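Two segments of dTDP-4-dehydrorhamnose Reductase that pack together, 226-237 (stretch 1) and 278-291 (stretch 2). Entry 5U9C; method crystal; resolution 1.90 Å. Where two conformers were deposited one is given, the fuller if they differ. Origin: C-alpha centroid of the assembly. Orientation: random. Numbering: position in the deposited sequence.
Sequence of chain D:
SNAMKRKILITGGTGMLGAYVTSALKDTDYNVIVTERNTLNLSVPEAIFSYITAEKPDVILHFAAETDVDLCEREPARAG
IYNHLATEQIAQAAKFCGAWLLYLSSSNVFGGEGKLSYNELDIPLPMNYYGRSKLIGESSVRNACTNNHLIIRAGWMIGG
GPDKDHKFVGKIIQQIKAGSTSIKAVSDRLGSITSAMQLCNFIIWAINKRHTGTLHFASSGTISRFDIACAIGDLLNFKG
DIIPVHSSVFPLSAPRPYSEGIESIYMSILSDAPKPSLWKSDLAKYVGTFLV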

ATOM      1  N   PHE D 226     -16.926 -21.651   2.027  1.00 24.87           N
ATOM      2  CA  PHE D 226     -17.689 -22.305   0.974  1.00 26.32           C
ATOM      3  C   PHE D 226     -17.138 -23.697   0.683  1.00 26.07           C
ATOM      4  O   PHE D 226     -17.906 -24.656   0.531  1.00 25.12           O
ATOM      5  CB  PHE D 226     -17.715 -21.448  -0.309  1.00 26.63           C
ATOM      6  CG  PHE D 226     -18.304 -22.151  -1.494  1.00 27.68           C
ATOM      7  CD1 PHE D 226     -19.673 -22.434  -1.542  1.00 28.66           C
ATOM      8  CD2 PHE D 226     -17.503 -22.522  -2.576  1.00 28.92           C
ATOM      9  CE1 PHE D 226     -20.223 -23.089  -2.643  1.00 30.55           C
ATOM     10  CE2 PHE D 226     -18.044 -23.178  -3.678  1.00 31.02           C
ATOM     11  CZ  PHE D 226     -19.413 -23.464  -3.717  1.00 31.64           C
ATOM     12  N   ASP D 227     -15.807 -23.801   0.598  1.00 27.42           N
ATOM     13  CA  ASP D 227     -15.134 -25.094   0.366  1.00 27.32           C
ATOM     14  C   ASP D 227     -15.471 -26.062   1.502  1.00 26.49           C
ATOM     15  O   ASP D 227     -15.746 -27.245   1.274  1.00 25.93           O
ATOM     16  CB  ASP D 227     -13.603 -24.945   0.321  1.00 28.47           C
ATOM     17  CG  ASP D 227     -13.114 -24.166  -0.871  1.00 29.65           C
ATOM     18  OD1 ASP D 227     -13.666 -24.312  -1.976  1.00 31.93           O
ATOM     19  OD2 ASP D 227     -12.129 -23.418  -0.704  1.00 31.88           O
ATOM     20  N   ILE D 228     -15.432 -25.553   2.725  1.00 24.32           N
ATOM     21  CA  ILE D 228     -15.732 -26.366   3.905  1.00 24.72           C
ATOM     22  C   ILE D 228     -17.203 -26.818   3.885  1.00 25.19           C
ATOM     23  O   ILE D 228     -17.503 -28.000   4.153  1.00 25.99           O
ATOM     24  CB  ILE D 228     -15.404 -25.587   5.204  1.00 24.03           C
ATOM     25  CG1 ILE D 228     -13.890 -25.342   5.285  1.00 24.50           C
ATOM     26  CG2 ILE D 228     -15.903 -26.351   6.428  1.00 24.17           C
ATOM     27  CD1 ILE D 228     -13.477 -24.382   6.405  1.00 24.62           C
ATOM     28  N   ALA D 229     -18.117 -25.905   3.561  1.00 24.05           N
ATOM     29  CA  ALA D 229     -19.541 -26.281   3.527  1.00 25.97           C
ATOM     30  C   ALA D 229     -19.777 -27.358   2.473  1.00 27.37           C
ATOM     31  O   ALA D 229     -20.492 -28.324   2.731  1.00 27.85           O
ATOM     32  CB  ALA D 229     -20.422 -25.072   3.275  1.00 26.55           C
ATOM     33  N   CYS D 230     -19.149 -27.212   1.305  1.00 27.71           N
ATOM     34  CA  CYS D 230     -19.288 -28.217   0.231  1.00 29.80           C
ATOM     35  C   CYS D 230     -18.792 -29.595   0.670  1.00 28.84           C
ATOM     36  O   CYS D 230     -19.424 -30.614   0.372  1.00 30.43           O
ATOM     37  CB  CYS D 230     -18.547 -27.776  -1.035  1.00 31.15           C
ATOM     38  SG  CYS D 230     -19.308 -26.365  -1.882  1.00 34.83           S
ATOM     39  N   ALA D 231     -17.670 -29.624   1.380  1.00 27.61           N
ATOM     40  CA  ALA D 231     -17.099 -30.889   1.865  1.00 28.52           C
ATOM     41  C   ALA D 231     -18.041 -31.543   2.904  1.00 28.32           C
ATOM     42  O   ALA D 231     -18.295 -32.739   2.841  1.00 28.77           O
ATOM     43  CB  ALA D 231     -15.701 -30.668   2.440  1.00 28.48           C
ATOM     44  N   ILE D 232     -18.571 -30.750   3.835  1.00 27.68           N
ATOM     45  CA  ILE D 232     -19.542 -31.251   4.840  1.00 28.34           C
ATOM     46  C   ILE D 232     -20.777 -31.806   4.105  1.00 29.49           C
ATOM     47  O   ILE D 232     -21.239 -32.911   4.396  1.00 28.95           O
ATOM     48  CB  ILE D 232     -19.948 -30.144   5.838  1.00 28.38           C
ATOM     49  CG1 ILE D 232     -18.739 -29.712   6.684  1.00 27.73           C
ATOM     50  CG2 ILE D 232     -21.061 -30.624   6.770  1.00 29.06           C
ATOM     51  CD1 ILE D 232     -18.957 -28.405   7.413  1.00 27.88           C
ATOM     52  N   GLY D 233     -21.279 -31.030   3.141  1.00 29.58           N
ATOM     53  CA  GLY D 233     -22.412 -31.423   2.315  1.00 30.46           C
ATOM     54  C   GLY D 233     -22.224 -32.779   1.661  1.00 32.34           C
ATOM     55  O   GLY D 233     -23.154 -33.612   1.676  1.00 32.37           O
ATOM     56  N   ASP D 234     -21.041 -33.010   1.077  1.00 34.20           N
ATOM     57  CA  ASP D 234     -20.727 -34.314   0.451  1.00 38.16           C
ATOM     58  C   ASP D 234     -20.715 -35.428   1.487  1.00 37.48           C
ATOM     59  O   ASP D 234     -21.212 -36.513   1.231  1.00 37.89           O
ATOM     60  CB  ASP D 234     -19.359 -34.318  -0.233  1.00 41.63           C
ATOM     61  CG  ASP D 234     -19.300 -33.453  -1.480  1.00 46.57           C
ATOM     62  OD1 ASP D 234     -20.355 -33.053  -2.032  1.00 49.82           O
ATOM     63  OD2 ASP D 234     -18.157 -33.196  -1.927  1.00 53.24           O
ATOM     64  N   LEU D 235     -20.130 -35.157   2.648  1.00 36.86           N
ATOM     65  CA  LEU D 235     -20.051 -36.158   3.730  1.00 37.97           C
ATOM     66  C   LEU D 235     -21.409 -36.557   4.294  1.00 38.48           C
ATOM     67  O   LEU D 235     -21.574 -37.687   4.692  1.00 38.70           O
ATOM     68  CB  LEU D 235     -19.173 -35.661   4.871  1.00 36.93           C
ATOM     69  CG  LEU D 235     -17.693 -35.579   4.510  1.00 37.57           C
ATOM     70  CD1 LEU D 235     -16.966 -34.595   5.418  1.00 36.41           C
ATOM     71  CD2 LEU D 235     -17.080 -36.967   4.550  1.00 39.78           C
ATOM     72  N   LEU D 236     -22.369 -35.630   4.334  1.00 36.93           N
ATOM     73  CA  LEU D 236     -23.691 -35.926   4.883  1.00 37.46           C
ATOM     74  C   LEU D 236     -24.770 -36.187   3.820  1.00 37.80           C
ATOM     75  O   LEU D 236     -25.940 -36.251   4.148  1.00 37.84           O
ATOM     76  CB  LEU D 236     -24.115 -34.811   5.847  1.00 38.18           C
ATOM     77  CG  LEU D 236     -23.139 -34.593   7.011  1.00 39.57           C
ATOM     78  CD1 LEU D 236     -23.628 -33.491   7.929  1.00 40.77           C
ATOM     79  CD2 LEU D 236     -22.947 -35.884   7.792  1.00 41.50           C
ATOM     80  N   ASN D 237     -24.354 -36.353   2.563  0.50 37.74           N
ATOM     81  CA  ASN D 237     -25.259 -36.630   1.435  0.50 38.97           C
ATOM     82  C   ASN D 237     -26.367 -35.574   1.288  0.50 39.05           C
ATOM     83  O   ASN D 237     -27.519 -35.903   0.957  0.50 39.20           O
ATOM     84  CB  ASN D 237     -25.870 -38.035   1.559  0.50 39.36           C
ATOM     85  CG  ASN D 237     -26.529 -38.494   0.270  0.50 40.29           C
ATOM     86  OD1 ASN D 237     -26.283 -37.923  -0.792  0.50 40.37           O
ATOM     87  ND2 ASN D 237     -27.355 -39.542   0.353  0.50 40.32           N
ATOM     88  N   LEU D 278      -4.286 -33.496   6.040  1.00 33.48           N
ATOM     89  CA  LEU D 278      -4.912 -32.704   4.984  1.00 33.03           C
ATOM     90  C   LEU D 278      -6.268 -32.201   5.504  1.00 31.11           C
ATOM     91  O   LEU D 278      -6.943 -32.905   6.264  1.00 29.77           O
ATOM     92  CB  LEU D 278      -5.083 -33.541   3.728  1.00 36.89           C
ATOM     93  CG  LEU D 278      -3.800 -34.154   3.144  1.00 41.64           C
ATOM     94  CD1 LEU D 278      -4.110 -35.141   2.021  1.00 45.56           C
ATOM     95  CD2 LEU D 278      -2.824 -33.083   2.657  1.00 42.34           C
ATOM     96  N   TRP D 279      -6.659 -30.986   5.121  1.00 28.18           N
ATOM     97  CA  TRP D 279      -7.929 -30.405   5.635  1.00 27.56           C
ATOM     98  C   TRP D 279      -9.156 -31.303   5.409  1.00 27.48           C
ATOM     99  O   TRP D 279      -9.931 -31.487   6.325  1.00 27.44           O
ATOM    100  CB  TRP D 279      -8.171 -28.986   5.091  1.00 26.27           C
ATOM    101  CG  TRP D 279      -8.642 -28.904   3.683  1.00 27.01           C
ATOM    102  CD1 TRP D 279      -7.877 -28.892   2.549  1.00 28.27           C
ATOM    103  CD2 TRP D 279     -10.000 -28.840   3.248  1.00 27.82           C
ATOM    104  NE1 TRP D 279      -8.677 -28.798   1.443  1.00 27.65           N
ATOM    105  CE2 TRP D 279      -9.983 -28.751   1.841  1.00 27.96           C
ATOM    106  CE3 TRP D 279     -11.235 -28.839   3.915  1.00 28.42           C
ATOM    107  CZ2 TRP D 279     -11.156 -28.672   1.078  1.00 28.23           C
ATOM    108  CZ3 TRP D 279     -12.401 -28.727   3.158  1.00 28.95           C
ATOM    109  CH2 TRP D 279     -12.348 -28.658   1.751  1.00 28.88           C
ATOM    110  N   LYS D 280      -9.301 -31.885   4.219  1.00 30.97           N
ATOM    111  CA  LYS D 280     -10.448 -32.759   3.936  1.00 33.78           C
ATOM    112  C   LYS D 280     -10.507 -33.988   4.830  1.00 32.68           C
ATOM    113  O   LYS D 280     -11.586 -34.350   5.290  1.00 32.18           O
ATOM    114  CB  LYS D 280     -10.524 -33.193   2.467  1.00 39.48           C
ATOM    115  CG  LYS D 280     -11.182 -32.176   1.567  1.00 43.93           C
ATOM    116  CD  LYS D 280     -11.495 -32.779   0.208  1.00 50.23           C
ATOM    117  CE  LYS D 280     -12.302 -31.818  -0.646  1.00 54.86           C
ATOM    118  NZ  LYS D 280     -12.692 -32.452  -1.928  1.00 60.62           N
ATOM    119  N   SER D 281      -9.360 -34.608   5.085  1.00 33.61           N
ATOM    120  CA  SER D 281      -9.308 -35.789   5.955  1.00 34.43           C
ATOM    121  C   SER D 281      -9.617 -35.408   7.393  1.00 32.51           C
ATOM    122  O   SER D 281     -10.344 -36.118   8.054  1.00 32.12           O
ATOM    123  CB  SER D 281      -7.922 -36.442   5.946  1.00 38.67           C
ATOM    124  OG  SER D 281      -7.467 -36.642   4.635  1.00 43.72           O
ATOM    125  N   ASP D 282      -9.011 -34.324   7.890  1.00 30.61           N
ATOM    126  CA  ASP D 282      -9.240 -33.892   9.276  1.00 30.41           C
ATOM    127  C   ASP D 282     -10.706 -33.473   9.494  1.00 29.63           C
ATOM    128  O   ASP D 282     -11.304 -33.790  10.532  1.00 29.45           O
ATOM    129  CB  ASP D 282      -8.259 -32.774   9.682  1.00 31.30           C
ATOM    130  CG  ASP D 282      -6.799 -33.243   9.694  1.00 34.85           C
ATOM    131  OD1 ASP D 282      -6.562 -34.467   9.807  1.00 34.36           O
ATOM    132  OD2 ASP D 282      -5.881 -32.393   9.590  1.00 35.55           O
ATOM    133  N   LEU D 283     -11.283 -32.780   8.513  1.00 28.55           N
ATOM    134  CA  LEU D 283     -12.687 -32.394   8.590  1.00 28.35           C
ATOM    135  C   LEU D 283     -13.569 -33.644   8.581  1.00 29.23           C
ATOM    136  O   LEU D 283     -14.510 -33.728   9.364  1.00 28.75           O
ATOM    137  CB  LEU D 283     -13.076 -31.493   7.424  1.00 28.15           C
ATOM    138  CG  LEU D 283     -14.525 -31.013   7.333  1.00 27.34           C
ATOM    139  CD1 LEU D 283     -14.863 -30.126   8.511  1.00 27.10           C
ATOM    140  CD2 LEU D 283     -14.695 -30.228   6.043  1.00 28.67           C
ATOM    141  N   ALA D 284     -13.278 -34.604   7.693  1.00 31.42           N
ATOM    142  CA  ALA D 284     -14.080 -35.853   7.613  1.00 34.02           C
ATOM    143  C   ALA D 284     -14.144 -36.577   8.964  1.00 35.87           C
ATOM    144  O   ALA D 284     -15.222 -36.962   9.405  1.00 36.86           O
ATOM    145  CB  ALA D 284     -13.562 -36.791   6.525  1.00 34.49           C
ATOM    146  N   LYS D 285     -13.002 -36.721   9.632  1.00 36.80           N
ATOM    147  CA  LYS D 285     -12.964 -37.368  10.963  1.00 40.96           C
ATOM    148  C   LYS D 285     -13.859 -36.644  11.974  1.00 38.11           C
ATOM    149  O   LYS D 285     -14.571 -37.271  12.754  1.00 37.73           O
ATOM    150  CB  LYS D 285     -11.545 -37.417  11.521  1.00 46.78           C
ATOM    151  CG  LYS D 285     -10.586 -38.323  10.758  1.00 56.06           C
ATOM    152  CD  LYS D 285      -9.248 -38.478  11.482  1.00 63.76           C
ATOM    153  CE  LYS D 285      -9.409 -39.168  12.837  1.00 72.00           C
ATOM    154  NZ  LYS D 285      -8.127 -39.287  13.585  1.00 79.09           N
ATOM    155  N   TYR D 286     -13.824 -35.319  11.950  1.00 35.28           N
ATOM    156  CA  TYR D 286     -14.634 -34.526  12.871  1.00 35.20           C
ATOM    157  C   TYR D 286     -16.132 -34.634  12.546  1.00 35.37           C
ATOM    158  O   TYR D 286     -16.955 -34.828  13.442  1.00 39.80           O
ATOM    159  CB  TYR D 286     -14.185 -33.060  12.885  1.00 33.57           C
ATOM    160  CG  TYR D 286     -15.049 -32.214  13.777  1.00 33.92           C
ATOM    161  CD1 TYR D 286     -15.138 -32.500  15.139  1.00 36.39           C
ATOM    162  CD2 TYR D 286     -15.787 -31.137  13.275  1.00 32.56           C
ATOM    163  CE1 TYR D 286     -15.946 -31.763  15.979  1.00 36.12           C
ATOM    164  CE2 TYR D 286     -16.585 -30.368  14.121  1.00 32.40           C
ATOM    165  CZ  TYR D 286     -16.656 -30.689  15.468  1.00 34.82           C
ATOM    166  OH  TYR D 286     -17.421 -29.959  16.338  1.00 35.51           O
ATOM    167  N   VAL D 287     -16.479 -34.534  11.273  1.00 34.23           N
ATOM    168  CA  VAL D 287     -17.881 -34.629  10.850  1.00 34.86           C
ATOM    169  C   VAL D 287     -18.433 -36.016  11.182  1.00 37.56           C
ATOM    170  O   VAL D 287     -19.597 -36.137  11.542  1.00 38.94           O
ATOM    171  CB  VAL D 287     -18.061 -34.309   9.355  1.00 33.33           C
ATOM    172  CG1 VAL D 287     -19.485 -34.605   8.886  1.00 35.70           C
ATOM    173  CG2 VAL D 287     -17.687 -32.856   9.081  1.00 32.72           C
ATOM    174  N   GLY D 288     -17.592 -37.048  11.079  1.00 38.40           N
ATOM    175  CA  GLY D 288     -18.000 -38.422  11.432  1.00 42.91           C
ATOM    176  C   GLY D 288     -18.520 -38.578  12.866  1.00 44.44           C
ATOM    177  O   GLY D 288     -19.349 -39.447  13.134  1.00 49.68           O
ATOM    178  N   THR D 289     -18.065 -37.728  13.786  1.00 43.70           N
ATOM    179  CA  THR D 289     -18.537 -37.782  15.175  1.00 47.63           C
ATOM    180  C   THR D 289     -19.978 -37.284  15.345  1.00 49.20           C
ATOM    181  O   THR D 289     -20.515 -37.362  16.439  1.00 52.45           O
ATOM    182  CB  THR D 289     -17.644 -36.970  16.149  1.00 47.78           C
ATOM    183  OG1 THR D 289     -17.788 -35.562  15.913  1.00 44.70           O
ATOM    184  CG2 THR D 289     -16.172 -37.393  16.045  1.00 47.58           C
ATOM    185  N   PHE D 290     -20.580 -36.727  14.292  1.00 48.89           N
ATOM    186  CA  PHE D 290     -21.981 -36.269  14.351  1.00 51.82           C
ATOM    187  C   PHE D 290     -22.986 -37.349  13.930  1.00 57.50           C
ATOM    188  O   PHE D 290     -24.152 -37.258  14.288  1.00 59.21           O
ATOM    189  CB  PHE D 290     -22.204 -35.031  13.480  1.00 46.32           C
ATOM    190  CG  PHE D 290     -21.596 -33.773  14.031  1.00 42.12           C
ATOM    191  CD1 PHE D 290     -20.241 -33.524  13.893  1.00 40.52           C
ATOM    192  CD2 PHE D 290     -22.394 -32.810  14.630  1.00 41.23           C
ATOM    193  CE1 PHE D 290     -19.680 -32.349  14.380  1.00 39.12           C
ATOM    194  CE2 PHE D 290     -21.846 -31.635  15.107  1.00 40.95           C
ATOM    195  CZ  PHE D 290     -20.487 -31.403  14.988  1.00 39.55           C
ATOM    196  N   LEU D 291     -22.547 -38.334  13.149  1.00 64.18           N
ATOM    197  CA  LEU D 291     -23.445 -39.408  12.686  1.00 75.86           C
ATOM    198  C   LEU D 291     -22.895 -40.778  13.045  1.00 79.77           C
ATOM    199  O   LEU D 291     -22.888 -41.150  14.215  1.00 86.31           O
ATOM    200  CB  LEU D 291     -23.719 -39.313  11.167  1.00 80.68           C
ATOM    201  CG  LEU D 291     -22.608 -39.450  10.104  1.00 79.86           C
ATOM    202  CD1 LEU D 291     -23.233 -39.587   8.717  1.00 82.20           C
ATOM    203  CD2 LEU D 291     -21.620 -38.290  10.130  1.00 74.23           C
TER
HETATM  204  O   HOH W   1     -15.400 -33.101  -0.485  1.00 56.28           O

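How do the two backbones lie? Helix 226-235 and helix 279-288 cross at 52° between their N-to-C directions, with axes 10.4 Å apart at closest approach. No direct hydrogen bond joins them, so the contact rests on apolar packing.

What does the start of stretch 1 meet? It meets the indole of Trp279. The carbonyl Asp227 O sits at the ring edge, near its plane, 3.7 Å from Trp279 CH2. Ile228 CG2 lies 4.1 Å from Leu283 CD2. One turn on from Asp227, Ala231 points toward stretch 2, and its small methyl touches two larger groups: Ala231 CB lies 3.9 Å from Trp279 CZ3 and 3.8 Å from Leu283 CD2.

Which residues carry the middle? Ile232 CG1 lies 4.1 Å from Leu283 CD2, which thus touches three side chains of stretch 1. Ile232 CG1 is equally 4.1 Å from Val287 CG2, linking successive turns of the second helix.

Is there any polar link? A water accepts from Lys280 NZ and donates to Asp234 OD2, each at 3.1 Å, bridging opposite charges without direct contact.

How does the contact close? Leu235 CD1 reaches Ala284 CA at 3.8 Å, so the leucine packs against the backbone of the second helix; Leu235 CD2 lies 4.0 Å from Ala284 CB. Past the helix, Leu236 CD2 packs against Val287 CG1 at 3.8 Å and Leu291 CD2 at 3.6 Å, though Leu291 is poorly ordered.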